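Local coordinates for protein lactose Operon Repressor (Escherichia coli, PDB 1JYE) that represses transcription by binding the lac operator and lets go of it when an inducer sugar occupies its core domain, at residues S77-A82 with R294-T299; N125-D130 with F147-D152; I159-E164 with Q317-S322; D165-G170 with A199-Y204. The protein carries 1 engineered substitution. All coordinates share one frame; numbering follows the deposited sequence.

Contact 1: S77-A82 with R294-T299; sequences SQIVAA and RLLGQT
A82 meets G297 where helix segments 77-82 and 294-299 pass at 7.2 Å between axes, with a signed crossing angle of -43°. A82 CA and G297 CA are 4.6 Å apart, a spacing that G297 makes possible: a CB there would clash with I79 O and with A82 CB. This is a close helix crossing made at a glycine. G297 CA lies 3.7 Å from I79 O, while A82 CB sits 3.7 Å from G297 CA. The same methyl group comes down on the start of the second segment, 3.3 Å from R294 O, which already accepts the helical bond from Q298 N. The A82 methyl thus packs on backbone rather than on a side-chain tip. One turn earlier I79 makes the apolar part of the contact. Its CG1 branch is anti to the carbonyl carbon (chi1 -63°), and CD1 at its end lies 3.6 Å from L296 CD2, the two side chains crossing at a slant; I79 CG2 turns to G297 CA. R294 lies at the exposed margin, its guanidinium paired with D292. L148 packs on both I79 and L296, and L296 continues onto I159 and F161 of strand 158-161. N125 of strand 122-125 touches I79 and V80, while another side of helix 74-89 lies at the dimer interface, where L71 of the second subunit packs against S77, Q78, V80 and A81.

Contact 2: N125-D130 with F147-D152; sequences NYPLDD and FLDVSD
L128 N donates to D149 O (3.1 Å, 156° at the hydrogen), the direct backbone hydrogen bond between 125-130 and 147-152. The same carbonyl oxygen also receives a CA-H...O contact from P127 CA at 3.3 Å, so two neighbouring residues converge on it. Water carries the other polar links. One molecule donates to Y126 O and accepts from D149 N, a second donates to L128 O and accepts from S151 N, and these flank the direct bond along the backbone. A third donates to D149 OD2 at 2.8 Å and more weakly to N125 O. Both segments run from the last residue of neighbouring parallel strands, 122-125 and 145-147, into the following loop, at the C-terminal strand ends where alpha/beta folds of the periplasmic-binding-protein type commonly place their ligand cleft. Two polar side chains take part here. D149 is turned into this junction with CG anti to its backbone N (chi1 -162°). Its carboxylate lies beside the proline ring, OD2 3.3 Å from P127 CB, while OD1 is hydrogen-bonded to S193 OG at the start of helix 192-207, in the other half of the core. N125 OD1 rests 3.9 Å from L148 CB, and its ND2 bonds T68 OG1. Apolar packing is centred on L128: its CD1 reaches the edge of the F147 ring, near the ring plane and 3.7 Å from CE2, the two side chains crossing at about a right angle. L128 CB lies 4.3 Å from V150 CG1.

Contact 3: I159-E164 with Q317-S322; sequences IIFSHE and QLLPVS
F161 faces L319 across two parallel strand segments, 159-161 and 317-319, and its CB starts the apolar contact 3.9 Å from V321 CG1. Chi1 (-71°) sets CG anti to the carbonyl carbon. CD1 lies 3.7 Å from L319 CB and 3.9 Å from P320 O, the oxygen at the ring edge near its plane. Farther out, CE1 approaches L319 CD1. L319 also meets I159, whose CG2 is 3.7 Å from L319 CG, so I159, F161 and L319 pack together on one face of the sheet. On the other face I160 and L318 run alongside each other in the same direction, with I160 CG1 and L318 CD2 in contact. Three backbone hydrogen bonds join the segments: I160 N to Q317 O, L319 N to I160 O at 2.8 Å, and S162 N to L319 O at 2.9 Å. The last reaches past the end of strand 158-161, where S162 OG caps helix 163-177 by accepting from D165 N. V321 CG2 then meets S162 O. L296 of helix 293-308 covers the I159, F161 and L319 face, while D152 touches I160 and L318 on the other. Strand 316-324 lies between parallel strand 158-161 and antiparallel strand 288-290, where I289 touches V321; as in the LacI family, the three strands belong to the crossover connections between the two subdomains.

Contact 4: D165-G170 with A199-Y204; sequences DGTRLG and AGWHKY
T167 and R168 face W201 and Y204 where helix segments 165-170 and 199-204 cross at -48°, their axes 8.3 Å apart at closest approach. R168 lays its aliphatic chain over the Y204 ring: CB stands 3.5 Å from the ring centroid, only 3° off the normal, a CH-pi contact, with CA over the same face. The chain then bends at chi3, and the guanidinium plane stands 88° from the ring. NH2 makes a salt bridge to D165 OD2, NH1 one to E172. A water links three polar groups, accepting from R168 NE and donating to D165 OD2 and Y204 OH. T167 points its CB into the crossing. Its OG1, between the backbone N and the carbonyl carbon, lies 3.5 Å from G200 CA and at the Y204 ring edge, 3.5 Å from CE2; this hydroxyl is hydrogen-bonded to H163 O. A CB on G200 would clash with it, so the glycine permits the close approach. T167 CB also packs 3.7 Å from W201 CD1, and a second water bridges W201 NE1 (2.9 Å) to G166 O. The indole continues onto L184 of strand 182-186 and onto A245, so helix 192-207 packs on that parallel sheet and beside helix 163-177; Y204 OH is hydrogen-bonded to E164 OE2 in the first turn of helix 163-177.

Overall arrangement
Contacts 1, 2 and 3 form one continuous packed region. L296 joins contact 1 to contact 3, its CD1 lying 3.5 Å from I159 CG2, and I79 joins it to contact 2, with CD1 3.6 Å from N125 OD1. Contact 2, which probably lines the inducer cleft, meets contact 3 through D152 OD1 and H163 NE2, 2.9 Å apart. Contact 3 leads on to contact 4 along helix 163-177, by the hydrogen bond between E164 OE2 and Y204 OH (2.7 Å) and a salt bridge to K203. Contacts 1 and 4 lie on opposite sides of the chain's centre, their own centres about 24 Å apart. A glycerol, probably from the crystallisation liquor, lies about 6 Å from the F161 side chain.

Contact 1: S77-A82 with R294-T299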
loop_
_atom_site.group_PDB
_atom_site.type_symbol
_atom_site.label_atom_id
_atom_site.label_comp_id
_atom_site.label_asym_id
_atom_site.label_seq_id
_atom_site.Cartn_x
_atom_site.Cartn_y
_atom_site.Cartn_z
ATOM N N SER A 77 -2.362 2.670 -5.479
ATOM C CA SER A 77 -1.643 3.661 -4.685
ATOM C C SER A 77 -0.235 3.929 -5.219
ATOM O O SER A 77 0.243 5.057 -5.169
ATOM C CB SER A 77 -1.584 3.228 -3.214
ATOM O OG SER A 77 -0.942 1.978 -3.068
ATOM N N GLN A 78 0.429 2.906 -5.745
ATOM C CA GLN A 78 1.774 3.107 -6.279
ATOM C C GLN A 78 1.698 3.955 -7.545
ATOM O O GLN A 78 2.519 4.845 -7.768
ATOM C CB GLN A 78 2.432 1.760 -6.589
ATOM C CG GLN A 78 2.564 0.841 -5.381
ATOM C CD GLN A 78 3.369 1.462 -4.254
ATOM O OE1 GLN A 78 4.520 1.847 -4.440
ATOM N NE2 GLN A 78 2.762 1.560 -3.075
ATOM N N ILE A 79 0.705 3.675 -8.380
ATOM C CA ILE A 79 0.533 4.428 -9.612
ATOM C C ILE A 79 0.202 5.891 -9.330
ATOM O O ILE A 79 0.827 6.794 -9.885
ATOM C CB ILE A 79 -0.586 3.811 -10.475
ATOM C CG1 ILE A 79 -0.181 2.390 -10.872
ATOM C CG2 ILE A 79 -0.856 4.693 -11.696
ATOM C CD1 ILE A 79 -1.257 1.612 -11.623
ATOM N N VAL A 80 -0.771 6.129 -8.457
ATOM C CA VAL A 80 -1.163 7.498 -8.146
ATOM C C VAL A 80 -0.035 8.275 -7.472
ATOM O O VAL A 80 0.120 9.473 -7.701
ATOM C CB VAL A 80 -2.448 7.526 -7.287
ATOM C CG1 VAL A 80 -2.765 8.952 -6.855
ATOM C CG2 VAL A 80 -3.616 6.972 -8.099
ATOM N N ALA A 81 0.764 7.595 -6.654
ATOM C CA ALA A 81 1.888 8.256 -5.996
ATOM C C ALA A 81 2.828 8.799 -7.070
ATOM O O ALA A 81 3.295 9.933 -6.995
ATOM C CB ALA A 81 2.631 7.271 -5.101
ATOM N N ALA A 82 3.099 7.976 -8.079
ATOM C CA ALA A 82 3.982 8.370 -9.171
ATOM C C ALA A 82 3.360 9.504 -9.980
ATOM O O ALA A 82 4.060 10.400 -10.449
ATOM C CB ALA A 82 4.262 7.175 -10.070
ATOM N N ARG A 294 5.754 2.878 -10.793
ATOM C CA ARG A 294 6.298 4.227 -10.755
ATOM C C ARG A 294 6.462 4.731 -12.184
ATOM O O ARG A 294 6.111 5.869 -12.502
ATOM C CB ARG A 294 7.653 4.239 -10.050
ATOM C CG ARG A 294 8.195 5.635 -9.793
ATOM C CD ARG A 294 9.711 5.626 -9.669
ATOM N NE ARG A 294 10.367 6.033 -10.912
ATOM C CZ ARG A 294 10.274 5.387 -12.071
ATOM N NH1 ARG A 294 9.548 4.282 -12.170
ATOM N NH2 ARG A 294 10.902 5.852 -13.141
ATOM N N LEU A 295 6.999 3.876 -13.050
ATOM C CA LEU A 295 7.196 4.245 -14.442
ATOM C C LEU A 295 5.850 4.536 -15.104
ATOM O O LEU A 295 5.714 5.506 -15.847
ATOM C CB LEU A 295 7.913 3.122 -15.195
ATOM C CG LEU A 295 8.148 3.366 -16.687
ATOM C CD1 LEU A 295 9.030 4.589 -16.878
ATOM C CD2 LEU A 295 8.788 2.138 -17.312
ATOM N N LEU A 296 4.856 3.699 -14.829
ATOM C CA LEU A 296 3.528 3.893 -15.408
ATOM C C LEU A 296 2.925 5.235 -14.996
ATOM O O LEU A 296 2.447 5.995 -15.838
ATOM C CB LEU A 296 2.591 2.761 -14.982
ATOM C CG LEU A 296 1.136 2.894 -15.437
ATOM C CD1 LEU A 296 1.065 2.896 -16.962
ATOM C CD2 LEU A 296 0.319 1.745 -14.865
ATOM N N GLY A 297 2.943 5.521 -13.697
ATOM C CA GLY A 297 2.388 6.772 -13.212
ATOM C C GLY A 297 3.121 7.971 -13.781
ATOM O O GLY A 297 2.503 8.928 -14.245
ATOM N N GLN A 298 4.448 7.920 -13.747
ATOM C CA GLN A 298 5.265 9.004 -14.275
ATOM C C GLN A 298 4.956 9.229 -15.753
ATOM O O GLN A 298 4.685 10.351 -16.189
ATOM C CB GLN A 298 6.747 8.657 -14.113
ATOM C CG GLN A 298 7.711 9.726 -14.590
ATOM C CD GLN A 298 9.144 9.228 -14.598
ATOM O OE1 GLN A 298 9.556 8.497 -15.500
ATOM N NE2 GLN A 298 9.907 9.603 -13.577
ATOM N N THR A 299 4.989 8.150 -16.523
ATOM C CA THR A 299 4.736 8.237 -17.954
ATOM C C THR A 299 3.335 8.752 -18.277
ATOM O O THR A 299 3.157 9.499 -19.241
ATOM C CB THR A 299 4.957 6.865 -18.633
ATOM O OG1 THR A 299 6.269 6.380 -18.306
ATOM C CG2 THR A 299 4.849 6.992 -20.151
#

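Contact 2: N125-D130 with F147-D152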
loop_
_atom_site.group_PDB
_atom_site.type_symbol
_atom_site.label_atom_id
_atom_site.label_comp_id
_atom_site.label_asym_id
_atom_site.label_seq_id
_atom_site.Cartn_x
_atom_site.Cartn_y
_atom_site.Cartn_z
ATOM N N ASN A 125 -7.561 5.662 -13.927
ATOM C CA ASN A 125 -6.865 4.536 -13.312
ATOM C C ASN A 125 -7.907 3.621 -12.668
ATOM O O ASN A 125 -7.884 3.376 -11.463
ATOM C CB ASN A 125 -5.888 5.076 -12.263
ATOM C CG ASN A 125 -5.002 4.001 -11.680
ATOM O OD1 ASN A 125 -4.442 3.184 -12.409
ATOM N ND2 ASN A 125 -4.856 4.005 -10.356
ATOM N N TYR A 126 -8.811 3.107 -13.498
ATOM C CA TYR A 126 -9.907 2.256 -13.048
ATOM C C TYR A 126 -10.150 1.182 -14.116
ATOM O O TYR A 126 -10.161 1.485 -15.304
ATOM C CB TYR A 126 -11.149 3.131 -12.874
ATOM C CG TYR A 126 -12.345 2.428 -12.286
ATOM C CD1 TYR A 126 -12.436 2.190 -10.916
ATOM C CD2 TYR A 126 -13.386 1.992 -13.102
ATOM C CE1 TYR A 126 -13.538 1.533 -10.373
ATOM C CE2 TYR A 126 -14.491 1.334 -12.572
ATOM C CZ TYR A 126 -14.561 1.108 -11.208
ATOM O OH TYR A 126 -15.653 0.457 -10.684
ATOM N N PRO A 127 -10.359 -0.083 -13.706
ATOM C CA PRO A 127 -10.586 -1.168 -14.672
ATOM C C PRO A 127 -11.879 -1.051 -15.473
ATOM O O PRO A 127 -12.970 -1.019 -14.911
ATOM C CB PRO A 127 -10.547 -2.415 -13.794
ATOM C CG PRO A 127 -11.147 -1.927 -12.514
ATOM C CD PRO A 127 -10.478 -0.579 -12.323
ATOM N N LEU A 128 -11.749 -1.002 -16.797
ATOM C CA LEU A 128 -12.912 -0.868 -17.671
ATOM C C LEU A 128 -12.804 -1.776 -18.890
ATOM O O LEU A 128 -11.744 -1.855 -19.505
ATOM C CB LEU A 128 -13.032 0.581 -18.150
ATOM C CG LEU A 128 -13.358 1.635 -17.092
ATOM C CD1 LEU A 128 -12.987 3.015 -17.605
ATOM C CD2 LEU A 128 -14.842 1.558 -16.741
ATOM N N ASP A 129 -13.890 -2.458 -19.246
ATOM C CA ASP A 129 -13.832 -3.311 -20.425
ATOM C C ASP A 129 -13.927 -2.421 -21.663
ATOM O O ASP A 129 -14.056 -1.203 -21.543
ATOM C CB ASP A 129 -14.930 -4.392 -20.408
ATOM C CG ASP A 129 -16.333 -3.843 -20.615
ATOM O OD1 ASP A 129 -16.502 -2.647 -20.918
ATOM O OD2 ASP A 129 -17.286 -4.644 -20.485
ATOM N N ASP A 130 -13.851 -3.020 -22.846
ATOM C CA ASP A 130 -13.880 -2.253 -24.088
ATOM C C ASP A 130 -15.009 -1.234 -24.200
ATOM O O ASP A 130 -14.758 -0.034 -24.329
ATOM C CB ASP A 130 -13.917 -3.207 -25.286
ATOM C CG ASP A 130 -13.699 -2.493 -26.610
ATOM O OD1 ASP A 130 -14.692 -2.073 -27.244
ATOM O OD2 ASP A 130 -12.527 -2.341 -27.014
ATOM N N PHE A 147 -6.237 6.216 -20.290
ATOM C CA PHE A 147 -6.629 5.065 -19.474
ATOM C C PHE A 147 -5.448 4.176 -19.100
ATOM O O PHE A 147 -4.611 3.856 -19.945
ATOM C CB PHE A 147 -7.678 4.230 -20.219
ATOM C CG PHE A 147 -8.965 4.965 -20.490
ATOM C CD1 PHE A 147 -9.024 5.967 -21.458
ATOM C CD2 PHE A 147 -10.116 4.656 -19.777
ATOM C CE1 PHE A 147 -10.220 6.648 -21.714
ATOM C CE2 PHE A 147 -11.318 5.331 -20.021
ATOM C CZ PHE A 147 -11.368 6.330 -20.994
ATOM N N LEU A 148 -5.397 3.760 -17.836
ATOM C CA LEU A 148 -4.304 2.919 -17.355
ATOM C C LEU A 148 -4.707 1.495 -16.963
ATOM O O LEU A 148 -3.852 0.691 -16.584
ATOM C CB LEU A 148 -3.624 3.595 -16.159
ATOM C CG LEU A 148 -3.180 5.048 -16.354
ATOM C CD1 LEU A 148 -2.456 5.541 -15.096
ATOM C CD2 LEU A 148 -2.269 5.150 -17.576
ATOM N N ASP A 149 -5.994 1.172 -17.050
ATOM C CA ASP A 149 -6.454 -0.168 -16.681
ATOM C C ASP A 149 -7.519 -0.641 -17.659
ATOM O O ASP A 149 -8.707 -0.703 -17.333
ATOM C CB ASP A 149 -7.026 -0.163 -15.261
ATOM C CG ASP A 149 -7.106 -1.555 -14.654
ATOM O OD1 ASP A 149 -6.936 -2.552 -15.393
ATOM O OD2 ASP A 149 -7.342 -1.650 -13.432
ATOM N N VAL A 150 -7.071 -0.974 -18.862
ATOM C CA VAL A 150 -7.950 -1.429 -19.932
ATOM C C VAL A 150 -7.198 -2.448 -20.778
ATOM O O VAL A 150 -6.037 -2.761 -20.506
ATOM C CB VAL A 150 -8.339 -0.253 -20.859
ATOM C CG1 VAL A 150 -9.223 0.729 -20.124
ATOM C CG2 VAL A 150 -7.074 0.457 -21.363
ATOM N N SER A 151 -7.872 -2.971 -21.795
ATOM C CA SER A 151 -7.240 -3.901 -22.718
ATOM C C SER A 151 -6.506 -3.012 -23.709
ATOM O O SER A 151 -6.936 -1.890 -23.964
ATOM C CB SER A 151 -8.294 -4.715 -23.468
ATOM O OG SER A 151 -7.720 -5.341 -24.601
ATOM N N ASP A 152 -5.407 -3.499 -24.273
ATOM C CA ASP A 152 -4.667 -2.694 -25.235
ATOM C C ASP A 152 -5.346 -2.693 -26.604
ATOM O O ASP A 152 -4.874 -2.049 -27.541
ATOM C CB ASP A 152 -3.220 -3.189 -25.345
ATOM C CG ASP A 152 -3.122 -4.685 -25.578
ATOM O OD1 ASP A 152 -3.733 -5.455 -24.807
ATOM O OD2 ASP A 152 -2.416 -5.091 -26.527
HETATM O O HOH W 1 -7.210 0.226 -11.395
HETATM O O HOH W 2 -8.604 2.598 -17.222
HETATM O O HOH W 3 -10.700 -2.562 -22.031
#

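Contact 3: I159-E164 with Q317-S322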
loop_
_atom_site.group_PDB
_atom_site.type_symbol
_atom_site.label_atom_id
_atom_site.label_comp_id
_atom_site.label_asym_id
_atom_site.label_seq_id
_atom_site.Cartn_x
_atom_site.Cartn_y
_atom_site.Cartn_z
ATOM N N ILE A 159 -2.095 3.345 -21.568
ATOM C CA ILE A 159 -0.765 2.834 -21.279
ATOM C C ILE A 159 -1.007 1.697 -20.308
ATOM O O ILE A 159 -1.559 1.911 -19.225
ATOM C CB ILE A 159 0.146 3.855 -20.565
ATOM C CG1 ILE A 159 0.222 5.156 -21.366
ATOM C CG2 ILE A 159 1.541 3.246 -20.397
ATOM C CD1 ILE A 159 1.001 6.262 -20.658
ATOM N N ILE A 160 -0.636 0.482 -20.695
ATOM C CA ILE A 160 -0.808 -0.649 -19.798
ATOM C C ILE A 160 0.413 -1.545 -19.889
ATOM O O ILE A 160 1.225 -1.413 -20.806
ATOM C CB ILE A 160 -2.069 -1.493 -20.126
ATOM C CG1 ILE A 160 -1.885 -2.230 -21.454
ATOM C CG2 ILE A 160 -3.306 -0.598 -20.156
ATOM C CD1 ILE A 160 -2.982 -3.244 -21.729
ATOM N N PHE A 161 0.551 -2.439 -18.920
ATOM C CA PHE A 161 1.665 -3.376 -18.909
ATOM C C PHE A 161 1.335 -4.540 -19.834
ATOM O O PHE A 161 0.165 -4.862 -20.050
ATOM C CB PHE A 161 1.901 -3.889 -17.491
ATOM C CG PHE A 161 2.482 -2.862 -16.573
ATOM C CD1 PHE A 161 3.788 -2.419 -16.752
ATOM C CD2 PHE A 161 1.722 -2.320 -15.543
ATOM C CE1 PHE A 161 4.336 -1.443 -15.912
ATOM C CE2 PHE A 161 2.258 -1.347 -14.698
ATOM C CZ PHE A 161 3.569 -0.909 -14.887
ATOM N N SER A 162 2.365 -5.168 -20.385
ATOM C CA SER A 162 2.156 -6.298 -21.280
ATOM C C SER A 162 1.708 -7.551 -20.527
ATOM O O SER A 162 2.520 -8.240 -19.909
ATOM C CB SER A 162 3.436 -6.606 -22.055
ATOM O OG SER A 162 3.247 -7.740 -22.889
ATOM N N HIS A 163 0.413 -7.838 -20.578
ATOM C CA HIS A 163 -0.127 -9.024 -19.924
ATOM C C HIS A 163 0.334 -10.290 -20.648
ATOM O O HIS A 163 0.507 -11.335 -20.028
ATOM C CB HIS A 163 -1.656 -8.954 -19.891
ATOM C CG HIS A 163 -2.269 -8.563 -21.198
ATOM N ND1 HIS A 163 -2.627 -9.484 -22.160
ATOM C CD2 HIS A 163 -2.556 -7.345 -21.717
ATOM C CE1 HIS A 163 -3.107 -8.850 -23.214
ATOM N NE2 HIS A 163 -3.075 -7.551 -22.972
ATOM N N GLU A 164 0.531 -10.196 -21.960
ATOM C CA GLU A 164 0.993 -11.351 -22.731
ATOM C C GLU A 164 2.366 -11.789 -22.225
ATOM O O GLU A 164 2.625 -12.979 -22.038
ATOM C CB GLU A 164 1.099 -10.998 -24.219
ATOM C CG GLU A 164 -0.229 -10.685 -24.892
ATOM C CD GLU A 164 -1.048 -11.926 -25.190
ATOM O OE1 GLU A 164 -2.210 -11.779 -25.617
ATOM O OE2 GLU A 164 -0.530 -13.048 -25.008
ATOM N N GLN A 317 -0.005 2.277 -25.573
ATOM C CA GLN A 317 1.412 2.005 -25.394
ATOM C C GLN A 317 1.452 0.831 -24.432
ATOM O O GLN A 317 0.695 0.793 -23.456
ATOM C CB GLN A 317 2.167 3.184 -24.759
ATOM C CG GLN A 317 3.536 2.747 -24.205
ATOM C CD GLN A 317 4.389 3.885 -23.663
ATOM O OE1 GLN A 317 3.874 4.890 -23.179
ATOM N NE2 GLN A 317 5.707 3.713 -23.723
ATOM N N LEU A 318 2.316 -0.134 -24.724
ATOM C CA LEU A 318 2.487 -1.298 -23.870
ATOM C C LEU A 318 3.825 -1.158 -23.160
ATOM O O LEU A 318 4.851 -0.935 -23.804
ATOM C CB LEU A 318 2.507 -2.579 -24.703
ATOM C CG LEU A 318 1.176 -3.090 -25.242
ATOM C CD1 LEU A 318 1.430 -4.240 -26.218
ATOM C CD2 LEU A 318 0.318 -3.561 -24.081
ATOM N N LEU A 319 3.812 -1.275 -21.836
ATOM C CA LEU A 319 5.041 -1.189 -21.057
ATOM C C LEU A 319 5.526 -2.599 -20.779
ATOM O O LEU A 319 4.732 -3.504 -20.529
ATOM C CB LEU A 319 4.800 -0.466 -19.732
ATOM C CG LEU A 319 4.435 1.016 -19.807
ATOM C CD1 LEU A 319 4.217 1.549 -18.395
ATOM C CD2 LEU A 319 5.545 1.788 -20.503
ATOM N N PRO A 320 6.847 -2.806 -20.816
ATOM C CA PRO A 320 7.398 -4.136 -20.560
ATOM C C PRO A 320 7.326 -4.564 -19.097
ATOM O O PRO A 320 7.164 -3.738 -18.194
ATOM C CB PRO A 320 8.839 -4.003 -21.043
ATOM C CG PRO A 320 9.166 -2.581 -20.689
ATOM C CD PRO A 320 7.915 -1.842 -21.138
ATOM N N VAL A 321 7.429 -5.869 -18.888
ATOM C CA VAL A 321 7.440 -6.460 -17.558
ATOM C C VAL A 321 8.603 -7.441 -17.584
ATOM O O VAL A 321 9.143 -7.745 -18.652
ATOM C CB VAL A 321 6.129 -7.223 -17.235
ATOM C CG1 VAL A 321 4.953 -6.252 -17.232
ATOM C CG2 VAL A 321 5.899 -8.348 -18.253
ATOM N N SER A 322 9.003 -7.927 -16.418
ATOM C CA SER A 322 10.106 -8.871 -16.352
ATOM C C SER A 322 9.894 -9.856 -15.218
ATOM O O SER A 322 9.113 -9.608 -14.300
ATOM C CB SER A 322 11.433 -8.128 -16.155
ATOM O OG SER A 322 11.452 -7.438 -14.919
#

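Contact 4: D165-G170 with A199-Y204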
loop_
_atom_site.group_PDB
_atom_site.type_symbol
_atom_site.label_atom_id
_atom_site.label_comp_id
_atom_site.label_asym_id
_atom_site.label_seq_id
_atom_site.Cartn_x
_atom_site.Cartn_y
_atom_site.Cartn_z
ATOM N N ASP A 165 3.244 -10.817 -21.998
ATOM C CA ASP A 165 4.588 -11.119 -21.530
ATOM C C ASP A 165 4.606 -11.585 -20.078
ATOM O O ASP A 165 5.316 -12.523 -19.740
ATOM C CB ASP A 165 5.490 -9.894 -21.707
ATOM C CG ASP A 165 5.813 -9.615 -23.167
ATOM O OD1 ASP A 165 6.137 -8.459 -23.505
ATOM O OD2 ASP A 165 5.758 -10.563 -23.977
ATOM N N GLY A 166 3.819 -10.931 -19.227
ATOM C CA GLY A 166 3.786 -11.310 -17.825
ATOM C C GLY A 166 3.282 -12.720 -17.584
ATOM O O GLY A 166 3.833 -13.449 -16.760
ATOM N N THR A 167 2.236 -13.117 -18.305
ATOM C CA THR A 167 1.687 -14.451 -18.140
ATOM C C THR A 167 2.590 -15.500 -18.786
ATOM O O THR A 167 2.765 -16.588 -18.245
ATOM C CB THR A 167 0.250 -14.536 -18.716
ATOM O OG1 THR A 167 0.250 -14.139 -20.095
ATOM C CG2 THR A 167 -0.684 -13.617 -17.931
ATOM N N ARG A 168 3.174 -15.170 -19.933
ATOM C CA ARG A 168 4.069 -16.105 -20.605
ATOM C C ARG A 168 5.290 -16.365 -19.721
ATOM O O ARG A 168 5.714 -17.504 -19.555
ATOM C CB ARG A 168 4.524 -15.546 -21.953
ATOM C CG ARG A 168 5.576 -16.407 -22.655
ATOM C CD ARG A 168 6.052 -15.737 -23.933
ATOM N NE ARG A 168 6.592 -14.410 -23.660
ATOM C CZ ARG A 168 7.760 -14.177 -23.071
ATOM N NH1 ARG A 168 8.537 -15.182 -22.691
ATOM N NH2 ARG A 168 8.138 -12.930 -22.836
ATOM N N LEU A 169 5.844 -15.303 -19.147
ATOM C CA LEU A 169 7.017 -15.441 -18.287
ATOM C C LEU A 169 6.762 -16.386 -17.119
ATOM O O LEU A 169 7.594 -17.240 -16.815
ATOM C CB LEU A 169 7.455 -14.072 -17.752
ATOM C CG LEU A 169 8.218 -13.167 -18.721
ATOM C CD1 LEU A 169 8.345 -11.770 -18.132
ATOM C CD2 LEU A 169 9.592 -13.764 -19.002
ATOM N N GLY A 170 5.612 -16.228 -16.467
ATOM C CA GLY A 170 5.278 -17.078 -15.340
ATOM C C GLY A 170 5.106 -18.527 -15.755
ATOM O O GLY A 170 5.648 -19.433 -15.125
ATOM N N ALA A 199 -6.647 -15.116 -18.709
ATOM C CA ALA A 199 -6.714 -15.580 -20.096
ATOM C C ALA A 199 -5.313 -15.890 -20.604
ATOM O O ALA A 199 -5.105 -16.861 -21.337
ATOM C CB ALA A 199 -7.371 -14.524 -20.976
ATOM N N GLY A 200 -4.358 -15.054 -20.210
ATOM C CA GLY A 200 -2.979 -15.250 -20.619
ATOM C C GLY A 200 -2.395 -16.534 -20.071
ATOM O O GLY A 200 -1.732 -17.271 -20.805
ATOM N N TRP A 201 -2.617 -16.807 -18.785
ATOM C CA TRP A 201 -2.097 -18.037 -18.206
ATOM C C TRP A 201 -2.623 -19.231 -18.985
ATOM O O TRP A 201 -1.868 -20.138 -19.321
ATOM C CB TRP A 201 -2.511 -18.201 -16.746
ATOM C CG TRP A 201 -1.787 -17.305 -15.813
ATOM C CD1 TRP A 201 -0.521 -16.821 -15.957
ATOM C CD2 TRP A 201 -2.256 -16.844 -14.545
ATOM N NE1 TRP A 201 -0.168 -16.083 -14.849
ATOM C CE2 TRP A 201 -1.216 -16.082 -13.968
ATOM C CE3 TRP A 201 -3.453 -17.001 -13.838
ATOM C CZ2 TRP A 201 -1.340 -15.478 -12.711
ATOM C CZ3 TRP A 201 -3.577 -16.400 -12.589
ATOM C CH2 TRP A 201 -2.523 -15.650 -12.040
ATOM N N HIS A 202 -3.922 -19.232 -19.264
ATOM C CA HIS A 202 -4.516 -20.340 -20.003
ATOM C C HIS A 202 -3.929 -20.468 -21.396
ATOM O O HIS A 202 -3.686 -21.577 -21.871
ATOM C CB HIS A 202 -6.033 -20.171 -20.086
ATOM C CG HIS A 202 -6.750 -20.594 -18.841
ATOM N ND1 HIS A 202 -6.750 -21.897 -18.393
ATOM C CD2 HIS A 202 -7.487 -19.889 -17.951
ATOM C CE1 HIS A 202 -7.458 -21.979 -17.280
ATOM N NE2 HIS A 202 -7.916 -20.774 -16.990
ATOM N N LYS A 203 -3.701 -19.335 -22.051
ATOM C CA LYS A 203 -3.134 -19.340 -23.395
ATOM C C LYS A 203 -1.769 -20.023 -23.425
ATOM O O LYS A 203 -1.536 -20.934 -24.218
ATOM C CB LYS A 203 -2.998 -17.910 -23.923
ATOM C CG LYS A 203 -2.271 -17.810 -25.259
ATOM C CD LYS A 203 -2.141 -16.365 -25.716
ATOM C CE LYS A 203 -1.260 -16.255 -26.950
ATOM N NZ LYS A 203 -1.121 -14.847 -27.422
ATOM N N TYR A 204 -0.865 -19.591 -22.554
ATOM C CA TYR A 204 0.467 -20.174 -22.543
ATOM C C TYR A 204 0.542 -21.582 -21.963
ATOM O O TYR A 204 1.384 -22.377 -22.384
ATOM C CB TYR A 204 1.437 -19.200 -21.867
ATOM C CG TYR A 204 1.588 -17.953 -22.712
ATOM C CD1 TYR A 204 2.289 -17.991 -23.921
ATOM C CD2 TYR A 204 0.942 -16.767 -22.364
ATOM C CE1 TYR A 204 2.335 -16.885 -24.766
ATOM C CE2 TYR A 204 0.983 -15.652 -23.204
ATOM C CZ TYR A 204 1.676 -15.721 -24.404
ATOM O OH TYR A 204 1.690 -14.642 -25.256
HETATM O O HOH W 4 4.312 -12.941 -24.889
HETATM O O HOH W 5 2.587 -15.137 -14.495
#